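SspB protein (Streptomyces clavuligerus, PDB 6JUF) probably acts as a metal-dependent DNase in the phosphorothioation-sensing SspABCD-SspE defence system, which protects the bacterium against a broad range of phages. Local coordinates at residues B[69-74]-B[341-346]; B[33-38]-B[85-90]; B[15-20]-B[61-66]; B[123-128]-B[345-350]. All blocks are in the same frame, centred on the assembly; numbering follows the deposited sequence. Where two conformers were deposited one is given.

Contact 1 (B[69-74]-B[341-346])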
# COMPACT_ATOMS: atom_id res chain seq x y z
N LEU B 69 -0.82 18.38 3.03
CA LEU B 69 -2.23 18.04 2.94
C LEU B 69 -3.04 18.84 3.93
O LEU B 69 -4.26 18.97 3.79
CB LEU B 69 -2.44 16.52 3.18
CG LEU B 69 -1.73 15.63 2.14
CD1 LEU B 69 -1.76 14.19 2.63
CD2 LEU B 69 -2.37 15.64 0.76
N THR B 70 -2.37 19.39 4.95
CA THR B 70 -2.99 20.38 5.83
C THR B 70 -2.03 21.49 6.07
O THR B 70 -0.82 21.34 5.81
CB THR B 70 -3.29 19.81 7.22
OG1 THR B 70 -2.06 19.27 7.80
CG2 THR B 70 -4.37 18.71 7.17
N ARG B 71 -2.61 22.64 6.50
CA ARG B 71 -1.84 23.73 7.09
C ARG B 71 -2.39 23.89 8.51
O ARG B 71 -3.55 23.52 8.76
CB ARG B 71 -2.01 25.05 6.31
CG ARG B 71 -1.12 25.27 5.07
CD ARG B 71 0.06 26.13 5.62
NE ARG B 71 0.55 26.81 4.52
CZ ARG B 71 1.69 27.41 4.38
NH1 ARG B 71 2.54 27.47 5.40
NH2 ARG B 71 1.93 27.94 3.19
N GLU B 72 -1.62 24.47 9.41
CA GLU B 72 -2.09 24.70 10.75
C GLU B 72 -2.01 26.22 11.07
O GLU B 72 -1.12 26.95 10.58
CB GLU B 72 -1.28 23.87 11.78
CG GLU B 72 -1.42 22.37 11.58
CD GLU B 72 -0.78 21.59 12.70
OE1 GLU B 72 -0.31 22.18 13.70
OE2 GLU B 72 -0.72 20.36 12.55
N HIS B 73 -2.97 26.64 11.90
CA HIS B 73 -3.03 28.07 12.32
C HIS B 73 -3.83 28.22 13.56
O HIS B 73 -4.67 27.39 13.81
CB HIS B 73 -3.62 28.93 11.20
CG HIS B 73 -3.25 30.40 11.32
ND1 HIS B 73 -4.17 31.32 11.61
CD2 HIS B 73 -2.02 31.04 11.35
CE1 HIS B 73 -3.57 32.54 11.70
NE2 HIS B 73 -2.26 32.36 11.57
N TYR B 74 -3.65 29.30 14.33
CA TYR B 74 -4.56 29.52 15.47
C TYR B 74 -6.02 29.64 15.00
O TYR B 74 -6.32 30.19 13.92
CB TYR B 74 -4.16 30.76 16.27
CG TYR B 74 -2.66 30.84 16.55
CD1 TYR B 74 -2.08 30.10 17.60
CD2 TYR B 74 -1.83 31.63 15.75
CE1 TYR B 74 -0.71 30.18 17.86
CE2 TYR B 74 -0.46 31.69 15.99
CZ TYR B 74 0.10 30.97 17.04
OH TYR B 74 1.47 31.05 17.28
N ALA B 341 -4.46 30.75 3.86
CA ALA B 341 -3.69 31.93 3.42
C ALA B 341 -3.04 32.60 4.66
O ALA B 341 -1.95 33.14 4.57
CB ALA B 341 -4.58 32.90 2.63
N GLU B 342 -3.78 32.56 5.77
CA GLU B 342 -3.33 33.13 7.05
C GLU B 342 -2.04 32.46 7.52
O GLU B 342 -1.08 33.13 7.92
CB GLU B 342 -4.43 33.08 8.12
CG GLU B 342 -5.41 34.25 8.02
CD GLU B 342 -4.69 35.57 7.81
OE1 GLU B 342 -3.89 35.97 8.70
OE2 GLU B 342 -4.92 36.20 6.75
N ALA B 343 -2.05 31.12 7.45
CA ALA B 343 -0.84 30.35 7.69
C ALA B 343 0.35 30.66 6.71
O ALA B 343 1.52 30.83 7.14
CB ALA B 343 -1.18 28.84 7.73
N GLU B 344 0.07 30.72 5.40
CA GLU B 344 1.08 31.15 4.43
C GLU B 344 1.65 32.55 4.78
O GLU B 344 2.86 32.76 4.78
CB GLU B 344 0.52 31.10 3.02
CG GLU B 344 1.66 31.12 1.98
CD GLU B 344 1.16 31.34 0.59
OE1 GLU B 344 0.24 32.17 0.43
OE2 GLU B 344 1.67 30.69 -0.35
N LYS B 345 0.75 33.49 5.12
CA LYS B 345 1.15 34.87 5.45
C LYS B 345 2.10 34.95 6.64
O LYS B 345 3.10 35.69 6.65
CB LYS B 345 -0.06 35.76 5.69
CG LYS B 345 -0.74 36.24 4.41
CD LYS B 345 -1.65 37.44 4.69
CE LYS B 345 -2.35 37.91 3.41
NZ LYS B 345 -3.15 36.81 2.78
N ARG B 346 1.73 34.17 7.66
CA ARG B 346 2.55 34.05 8.87
C ARG B 346 3.95 33.59 8.54
O ARG B 346 4.93 34.11 9.10
CB ARG B 346 1.92 33.05 9.84
CG ARG B 346 2.68 33.10 11.18
CD ARG B 346 2.37 31.95 12.11
NE ARG B 346 2.15 30.71 11.38
CZ ARG B 346 3.09 29.98 10.78
NH1 ARG B 346 4.40 30.35 10.79
NH2 ARG B 346 2.70 28.87 10.15
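Arg71 reaches from strand 70-74 over the flank of helix 339-350, packing CB and CD on the methyl of Ala343 and the rest of its chain on Glu344. CB lies 4.1 Å from Ala343 CB, and CD comes nearer to the same carbon, at 3.7 Å. The bend at chi2 (-97°) turns CD back over that methyl. NE and CZ then pass beside the backbone N of Glu344. At the tip, one face of the guanidinium rests on the helix backbone, with Glu344 CA 3.5 Å above its plane, while NH2 touches Glu344 CG at 3.4 Å. The Glu344 carboxylate is too distant for a salt bridge; NH2 instead donates to Gly123 O. Strand 70-74, which pairs antiparallel with 83-87 in a two-stranded hairpin, runs at 78° to the helix segment 341-346. Its side chains alternate, Arg71 and His73 turned toward the helix and Glu72 away. The His73 ring takes Glu342 CB over one face, a CH-pi contact with CB 4.0 Å from the ring centroid, and Arg346 NE at its edge. Glu72 bonds to Arg61 and Arg65, while its carbonyl O lies 3.4 Å from Ala343 CB.

Contact 2 (B[33-38]-B[85-90])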
# COMPACT_ATOMS: atom_id res chain seq x y z
N GLN B 33 -11.68 13.70 8.16
CA GLN B 33 -11.97 14.37 9.46
C GLN B 33 -11.71 15.88 9.49
O GLN B 33 -12.58 16.64 9.93
CB GLN B 33 -11.13 13.71 10.57
CG GLN B 33 -11.57 12.34 11.03
CD GLN B 33 -12.60 12.41 12.12
OE1 GLN B 33 -12.28 12.76 13.25
NE2 GLN B 33 -13.84 12.13 11.78
N VAL B 34 -10.55 16.34 8.99
CA VAL B 34 -10.17 17.77 9.04
C VAL B 34 -11.06 18.61 8.13
O VAL B 34 -11.10 19.80 8.28
CB VAL B 34 -8.65 17.96 8.74
CG1 VAL B 34 -8.35 17.80 7.26
CG2 VAL B 34 -8.17 19.32 9.23
N GLN B 35 -11.68 17.97 7.12
CA GLN B 35 -12.52 18.71 6.15
C GLN B 35 -13.64 19.50 6.90
O GLN B 35 -13.93 20.66 6.59
CB GLN B 35 -13.12 17.73 5.16
CG GLN B 35 -12.83 18.11 3.73
CD GLN B 35 -13.73 17.36 2.75
OE1 GLN B 35 -14.03 16.19 2.95
NE2 GLN B 35 -14.12 18.04 1.65
N SER B 36 -14.16 18.86 7.95
CA SER B 36 -15.20 19.52 8.76
C SER B 36 -14.81 19.91 10.17
O SER B 36 -15.49 20.70 10.77
CB SER B 36 -16.50 18.77 8.83
OG SER B 36 -16.26 17.52 9.37
N ASN B 37 -13.71 19.36 10.69
CA ASN B 37 -13.33 19.59 12.09
C ASN B 37 -11.88 20.06 12.25
O ASN B 37 -10.95 19.21 12.18
CB ASN B 37 -13.48 18.28 12.86
CG ASN B 37 -13.31 18.46 14.38
OD1 ASN B 37 -13.35 17.47 15.10
ND2 ASN B 37 -13.16 19.68 14.86
N PRO B 38 -11.66 21.38 12.42
CA PRO B 38 -10.28 21.92 12.58
C PRO B 38 -9.61 21.41 13.86
O PRO B 38 -8.38 21.43 14.00
CB PRO B 38 -10.48 23.43 12.64
CG PRO B 38 -11.93 23.70 12.57
CD PRO B 38 -12.70 22.43 12.44
N SER B 85 -6.05 22.53 12.45
CA SER B 85 -5.66 21.98 11.09
C SER B 85 -6.71 22.21 10.02
O SER B 85 -7.89 22.23 10.37
CB SER B 85 -5.37 20.47 11.19
OG SER B 85 -4.22 20.28 11.99
N TYR B 86 -6.28 22.49 8.80
CA TYR B 86 -7.19 22.85 7.70
C TYR B 86 -6.64 22.10 6.49
O TYR B 86 -5.46 22.17 6.24
CB TYR B 86 -7.24 24.36 7.50
CG TYR B 86 -7.62 25.08 8.77
CD1 TYR B 86 -8.98 25.32 9.04
CD2 TYR B 86 -6.65 25.54 9.68
CE1 TYR B 86 -9.35 25.97 10.22
CE2 TYR B 86 -7.01 26.16 10.86
CZ TYR B 86 -8.35 26.40 11.10
OH TYR B 86 -8.75 27.05 12.22
N PRO B 87 -7.54 21.43 5.74
CA PRO B 87 -7.14 20.75 4.52
C PRO B 87 -6.72 21.72 3.38
O PRO B 87 -7.37 22.74 3.17
CB PRO B 87 -8.42 19.96 4.10
CG PRO B 87 -9.56 20.85 4.57
CD PRO B 87 -9.03 21.48 5.87
N THR B 88 -5.61 21.40 2.67
CA THR B 88 -5.15 22.25 1.61
C THR B 88 -5.94 21.94 0.36
O THR B 88 -6.55 20.84 0.25
CB THR B 88 -3.67 21.98 1.34
OG1 THR B 88 -3.52 20.59 0.99
CG2 THR B 88 -2.83 22.26 2.56
N TRP B 89 -5.90 22.81 -0.62
CA TRP B 89 -6.55 22.55 -1.89
C TRP B 89 -5.93 21.33 -2.52
O TRP B 89 -6.63 20.57 -3.20
CB TRP B 89 -6.44 23.80 -2.75
CG TRP B 89 -7.02 23.60 -4.15
CD1 TRP B 89 -8.31 23.89 -4.58
CD2 TRP B 89 -6.34 23.06 -5.35
NE1 TRP B 89 -8.46 23.63 -5.92
CE2 TRP B 89 -7.33 23.07 -6.42
CE3 TRP B 89 -5.08 22.54 -5.59
CZ2 TRP B 89 -7.01 22.68 -7.73
CZ3 TRP B 89 -4.78 22.10 -6.86
CH2 TRP B 89 -5.71 22.17 -7.92
N GLU B 90 -4.61 21.11 -2.33
CA GLU B 90 -4.00 19.92 -2.89
C GLU B 90 -4.59 18.62 -2.35
O GLU B 90 -4.72 17.61 -3.07
CB GLU B 90 -2.42 19.94 -2.71
CG GLU B 90 -1.72 20.93 -3.63
CD GLU B 90 -1.86 22.39 -3.25
OE1 GLU B 90 -2.33 22.71 -2.08
OE2 GLU B 90 -1.48 23.21 -4.06
O HOH W 1 -10.62 22.38 9.12
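Val34 of helix 24-34 holds CG1 between its backbone N and carbonyl carbon (chi1 76°), which places CG2 anti to the N, and the two methyls meet different residues of strand 83-87. CG2 sits against the backbone of Ser85, only 3.1 Å from its carbonyl O, and also touches Ser85 CB. CG1 lies 3.8 Å from Pro87 CB, the two side chains sliding past each other in opposite directions. The contact joins the segment 33-38, which runs on from helix 24-34, to the second strand of the 70-74/83-87 beta hairpin. Proline at 87 brings a ring rather than a backbone N-H to this face: its CD packs on Val34 O, and its CG on Gln35 CA.

At the other end the chain closes on the strand through its backbone. Ser85 N donates to Pro38 O at 3.0 Å, almost straight at 176°. Pro38 CA in turn makes a C-H...O contact with Ser85 O. The Tyr86 side chain starts away from the turn, but its ring returns to place CE1 3.7 Å from Pro38 CB; the Tyr86 side chain also touches Lys339 and Leu340 of helix 339-350. Between the two ends, one water bridges the backbones, donating to Val34 O at 2.8 Å and to Ser85 O at 3.0 Å.

Contact 3 (B[15-20]-B[61-66]); sequences ARHETF and RYWSRA
His17 projects from a loop of two successive beta turns, type I from Ala15 to Glu18 and type I' from His17 to Phe20, and joins Tyr62 and Trp63 of helix 57-66 in an aromatic cluster. This is the tightly packed side. The edge of the imidazole is turned toward the face of Tyr62 in an offset edge-to-face pair, with planes at 66° and His17 CD2 4.1 Å from Tyr62 CE2. Against Trp63 the ring is nearly parallel but slid aside, so overlap is slight and His17 CB does the touching, 3.7 Å from Trp63 NE1. The ring is fixed from two sides: ND1 accepts from Thr19 N, which lies in the ring plane at 2.9 Å, and NE2 bonds to Asp172.

The exposed side is looser. Arg16 lays CB 3.8 Å from Tyr62 CD1, but its guanidinium runs on toward that of Arg65, with Arg16 NH1 4.4 Å from Arg65 NH2, an approach of like charges probably eased by the salt bridge from Arg65 to Glu72. Glu18, which follows His17, is a magnesium ligand of this protein, although no metal is bound to this chain; the turns that carry it are thus fastened to the helix through its neighbours. Back on the packed side, the polar link across the contact is Trp63 NE1 to Phe20 O, 2.9 Å long, the oxygen in the indole plane and the donor NE1 lying 31° out of the carbonyl plane.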
# COMPACT_ATOMS: atom_id res chain seq x y z
N ALA B 15 11.57 14.03 14.45
CA ALA B 15 11.06 12.85 15.18
C ALA B 15 9.63 13.03 15.68
O ALA B 15 9.22 12.31 16.56
CB ALA B 15 12.00 12.47 16.33
N ARG B 16 8.87 13.99 15.15
CA ARG B 16 7.47 14.15 15.64
C ARG B 16 6.57 13.01 15.16
O ARG B 16 5.44 12.84 15.67
CB ARG B 16 6.90 15.47 15.11
CG ARG B 16 7.73 16.70 15.45
CD ARG B 16 7.25 17.42 16.65
NE ARG B 16 8.02 18.66 16.89
CZ ARG B 16 7.45 19.84 17.17
NH1 ARG B 16 6.10 19.96 17.24
NH2 ARG B 16 8.20 20.92 17.38
N HIS B 17 7.04 12.18 14.20
CA HIS B 17 6.32 10.99 13.76
C HIS B 17 6.54 9.84 14.72
O HIS B 17 5.93 8.77 14.59
CB HIS B 17 6.85 10.56 12.38
CG HIS B 17 8.37 10.69 12.29
ND1 HIS B 17 9.21 9.80 12.91
CD2 HIS B 17 9.18 11.65 11.68
CE1 HIS B 17 10.51 10.21 12.65
NE2 HIS B 17 10.45 11.32 11.90
N GLU B 18 7.43 10.04 15.69
CA GLU B 18 7.80 8.99 16.71
C GLU B 18 8.17 7.67 16.09
O GLU B 18 7.90 6.59 16.66
CB GLU B 18 6.66 8.83 17.79
CG GLU B 18 6.49 10.14 18.54
CD GLU B 18 5.33 10.15 19.50
OE1 GLU B 18 5.44 9.33 20.42
OE2 GLU B 18 4.41 11.00 19.42
N THR B 19 8.86 7.74 14.97
CA THR B 19 9.32 6.59 14.15
C THR B 19 8.23 5.85 13.41
O THR B 19 8.51 4.81 12.80
CB THR B 19 10.24 5.52 14.88
OG1 THR B 19 9.49 4.62 15.71
CG2 THR B 19 11.34 6.21 15.74
N PHE B 20 6.99 6.34 13.44
CA PHE B 20 5.94 5.78 12.55
C PHE B 20 6.09 6.35 11.13
O PHE B 20 6.02 7.56 10.96
CB PHE B 20 4.58 6.23 13.05
CG PHE B 20 4.14 5.53 14.34
CD1 PHE B 20 3.95 4.15 14.37
CD2 PHE B 20 3.92 6.28 15.50
CE1 PHE B 20 3.50 3.50 15.54
CE2 PHE B 20 3.46 5.65 16.66
CZ PHE B 20 3.28 4.26 16.67
N ARG B 61 -1.27 13.64 12.56
CA ARG B 61 -1.31 15.08 12.34
C ARG B 61 -0.07 15.57 11.58
O ARG B 61 -0.18 16.33 10.59
CB ARG B 61 -1.43 15.75 13.72
CG ARG B 61 -1.40 17.30 13.72
CD ARG B 61 -1.38 17.78 15.17
NE ARG B 61 -1.23 19.20 15.24
CZ ARG B 61 -1.35 19.89 16.38
NH1 ARG B 61 -1.66 19.21 17.50
NH2 ARG B 61 -1.19 21.20 16.38
N TYR B 62 1.12 15.13 12.05
CA TYR B 62 2.40 15.49 11.48
C TYR B 62 2.45 15.13 9.98
O TYR B 62 2.83 15.93 9.14
CB TYR B 62 3.56 14.84 12.27
CG TYR B 62 4.86 15.01 11.51
CD1 TYR B 62 5.61 16.19 11.58
CD2 TYR B 62 5.30 13.96 10.65
CE1 TYR B 62 6.75 16.34 10.80
CE2 TYR B 62 6.47 14.12 9.89
CZ TYR B 62 7.18 15.34 9.98
OH TYR B 62 8.30 15.51 9.21
N TRP B 63 2.04 13.91 9.67
CA TRP B 63 2.18 13.41 8.29
C TRP B 63 1.28 14.22 7.38
O TRP B 63 1.66 14.53 6.24
CB TRP B 63 1.96 11.91 8.14
CG TRP B 63 3.14 11.13 8.59
CD1 TRP B 63 3.20 10.16 9.58
CD2 TRP B 63 4.50 11.23 8.03
NE1 TRP B 63 4.51 9.67 9.70
CE2 TRP B 63 5.33 10.27 8.78
CE3 TRP B 63 5.09 11.97 6.98
CZ2 TRP B 63 6.69 10.11 8.52
CZ3 TRP B 63 6.47 11.78 6.73
CH2 TRP B 63 7.23 10.88 7.48
N SER B 64 0.08 14.56 7.83
CA SER B 64 -0.79 15.41 6.96
C SER B 64 -0.14 16.78 6.67
O SER B 64 -0.19 17.21 5.52
CB SER B 64 -2.11 15.67 7.66
OG SER B 64 -2.92 14.53 7.44
N ARG B 65 0.45 17.44 7.69
CA ARG B 65 1.13 18.73 7.51
C ARG B 65 2.34 18.53 6.58
O ARG B 65 2.60 19.32 5.68
CB ARG B 65 1.54 19.23 8.89
CG ARG B 65 1.93 20.69 9.13
CD ARG B 65 1.93 20.90 10.66
NE ARG B 65 3.09 20.36 11.47
CZ ARG B 65 3.03 19.75 12.69
NH1 ARG B 65 1.86 19.49 13.28
NH2 ARG B 65 4.13 19.34 13.30
N ALA B 66 3.08 17.46 6.84
CA ALA B 66 4.41 17.25 6.14
C ALA B 66 4.19 16.98 4.66
O ALA B 66 4.99 17.35 3.80
CB ALA B 66 5.15 16.07 6.80

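Contact 4 (B[123-128]-B[345-350]); sequences GTKSWA and KRELKQ
Gly123 brings the loop before helix 129-137 against helix 339-350, its CA 4.5 Å from that of Leu348, with a positive phi (90°, psi -11°) that suits glycine. The bare CA lets Leu348 pack close, its CG 3.8 Å from Gly123 CA and its CD2 3.6 Å from Gly123 N. Glu347 carries the rest of the contact. With CG anti to its backbone N and an extended chain beyond, it reaches past the carbonyl of Gly123 and sets its carboxylate beside the loop. OE1 accepts from Lys125 N at 2.7 Å on its syn lone pair, with an angle of 153° at the hydrogen. The aliphatic part of the Lys125 side chain runs by the same oxygen, CB and CG each at 3.5 Å, before NZ leaves for Ala7 O. Two waters complete the join: one accepts from Gly123 N and donates to OE1, the other donates both to Glu347 OE2 and to Lys125 O. Further along, Ser126 OG accepts from Ala128 N, an ST turn just ahead of the next helix. Gly123 O, already bonded to Arg71, lies close to both carboxylate oxygens, an acceptor among acceptors. OE2 also has a weak hydrogen bond with His11 NE2 and a long, weak ion pair with Arg71 NH1, so the buried carboxylate is probably held in its charged form.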
# COMPACT_ATOMS: atom_id res chain seq x y z
N GLY B 123 7.09 30.83 1.99
CA GLY B 123 5.77 30.73 2.62
C GLY B 123 5.33 29.29 2.90
O GLY B 123 4.36 29.07 3.65
N THR B 124 6.03 28.29 2.35
CA THR B 124 5.72 26.85 2.59
C THR B 124 6.96 25.94 2.60
O THR B 124 7.24 25.23 1.64
CB THR B 124 4.68 26.29 1.58
OG1 THR B 124 3.61 27.22 1.41
CG2 THR B 124 4.09 24.91 2.04
N LYS B 125 7.71 26.02 3.70
CA LYS B 125 8.96 25.26 3.85
C LYS B 125 8.62 23.78 4.13
O LYS B 125 7.47 23.42 4.46
CB LYS B 125 9.78 25.83 5.01
CG LYS B 125 10.53 27.10 4.71
CD LYS B 125 11.19 27.60 6.01
CE LYS B 125 12.26 28.63 5.65
NZ LYS B 125 13.01 29.05 6.86
N SER B 126 9.60 22.91 4.04
CA SER B 126 9.42 21.48 4.36
C SER B 126 9.38 21.24 5.88
O SER B 126 10.07 21.89 6.65
CB SER B 126 10.58 20.71 3.75
OG SER B 126 10.49 19.31 4.06
N TRP B 127 8.55 20.28 6.26
CA TRP B 127 8.44 19.76 7.63
C TRP B 127 9.35 18.61 7.86
O TRP B 127 9.30 18.03 8.95
CB TRP B 127 6.99 19.36 7.98
CG TRP B 127 6.10 20.55 8.00
CD1 TRP B 127 5.21 21.01 6.99
CD2 TRP B 127 6.04 21.55 9.05
NE1 TRP B 127 4.65 22.20 7.37
CE2 TRP B 127 5.11 22.57 8.59
CE3 TRP B 127 6.70 21.72 10.27
CZ2 TRP B 127 4.83 23.67 9.34
CZ3 TRP B 127 6.40 22.85 11.01
CH2 TRP B 127 5.49 23.80 10.55
N ALA B 128 10.18 18.24 6.90
CA ALA B 128 11.03 17.04 7.06
C ALA B 128 12.51 17.30 6.83
O ALA B 128 13.07 16.83 5.82
CB ALA B 128 10.50 15.88 6.17
N LYS B 345 0.75 33.49 5.12
CA LYS B 345 1.15 34.87 5.45
C LYS B 345 2.10 34.95 6.64
O LYS B 345 3.10 35.69 6.65
CB LYS B 345 -0.06 35.76 5.69
CG LYS B 345 -0.74 36.24 4.41
CD LYS B 345 -1.65 37.44 4.69
CE LYS B 345 -2.35 37.91 3.41
NZ LYS B 345 -3.15 36.81 2.78
N ARG B 346 1.73 34.17 7.66
CA ARG B 346 2.55 34.05 8.87
C ARG B 346 3.95 33.59 8.54
O ARG B 346 4.93 34.11 9.10
CB ARG B 346 1.92 33.05 9.84
CG ARG B 346 2.68 33.10 11.18
CD ARG B 346 2.37 31.95 12.11
NE ARG B 346 2.15 30.71 11.38
CZ ARG B 346 3.09 29.98 10.78
NH1 ARG B 346 4.40 30.35 10.79
NH2 ARG B 346 2.70 28.87 10.15
N GLU B 347 4.04 32.57 7.69
CA GLU B 347 5.35 32.07 7.31
C GLU B 347 6.11 33.10 6.45
O GLU B 347 7.31 33.31 6.64
CB GLU B 347 5.23 30.72 6.61
CG GLU B 347 6.53 29.95 6.65
CD GLU B 347 6.42 28.53 6.10
OE1 GLU B 347 7.26 28.20 5.26
OE2 GLU B 347 5.52 27.72 6.53
N LEU B 348 5.39 33.74 5.51
CA LEU B 348 5.99 34.75 4.64
C LEU B 348 6.57 35.89 5.48
O LEU B 348 7.66 36.39 5.19
CB LEU B 348 4.97 35.26 3.66
CG LEU B 348 4.76 34.37 2.44
CD1 LEU B 348 3.55 34.82 1.64
CD2 LEU B 348 5.96 34.22 1.50
N LYS B 349 5.86 36.22 6.56
CA LYS B 349 6.27 37.29 7.49
C LYS B 349 7.62 37.05 8.15
O LYS B 349 8.32 38.02 8.43
CB LYS B 349 5.17 37.59 8.50
CG LYS B 349 4.18 38.65 7.99
CD LYS B 349 4.81 40.06 7.94
CE LYS B 349 4.71 40.75 6.57
NZ LYS B 349 3.40 41.45 6.37
N GLN B 350 7.97 35.78 8.34
CA GLN B 350 9.30 35.38 8.83
C GLN B 350 10.49 35.65 7.89
O GLN B 350 11.62 35.79 8.36
CB GLN B 350 9.30 33.91 9.24
CG GLN B 350 8.19 33.57 10.20
CD GLN B 350 8.69 33.38 11.60
OE1 GLN B 350 8.45 32.34 12.20
NE2 GLN B 350 9.41 34.38 12.13
O HOH W 2 8.85 30.09 4.03
O HOH W 3 5.39 25.02 5.57

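Contacts 1 and 4 share helix 339-350, with centres about 9 Å apart, and Arg71 connects them by reaching Gly123. Contacts 1 and 2 lie about 11 Å apart, centre to centre, on neighbouring strands of one hairpin, 70-74 and 83-87. Contact 3 is set about 17 Å, again between centres, from both 1 and 4: Arg65 meets Glu72 of contact 1, and Tyr62 meets Trp127 of contact 4. Along the chain, contacts 2 and 3 alternate their segments, contact 3 closes before contacts 1 and 4 open, and these last two end on the same helix. The C-terminal helix thus returns to pack on the N-terminal part, which also carries the magnesium ligand Glu18.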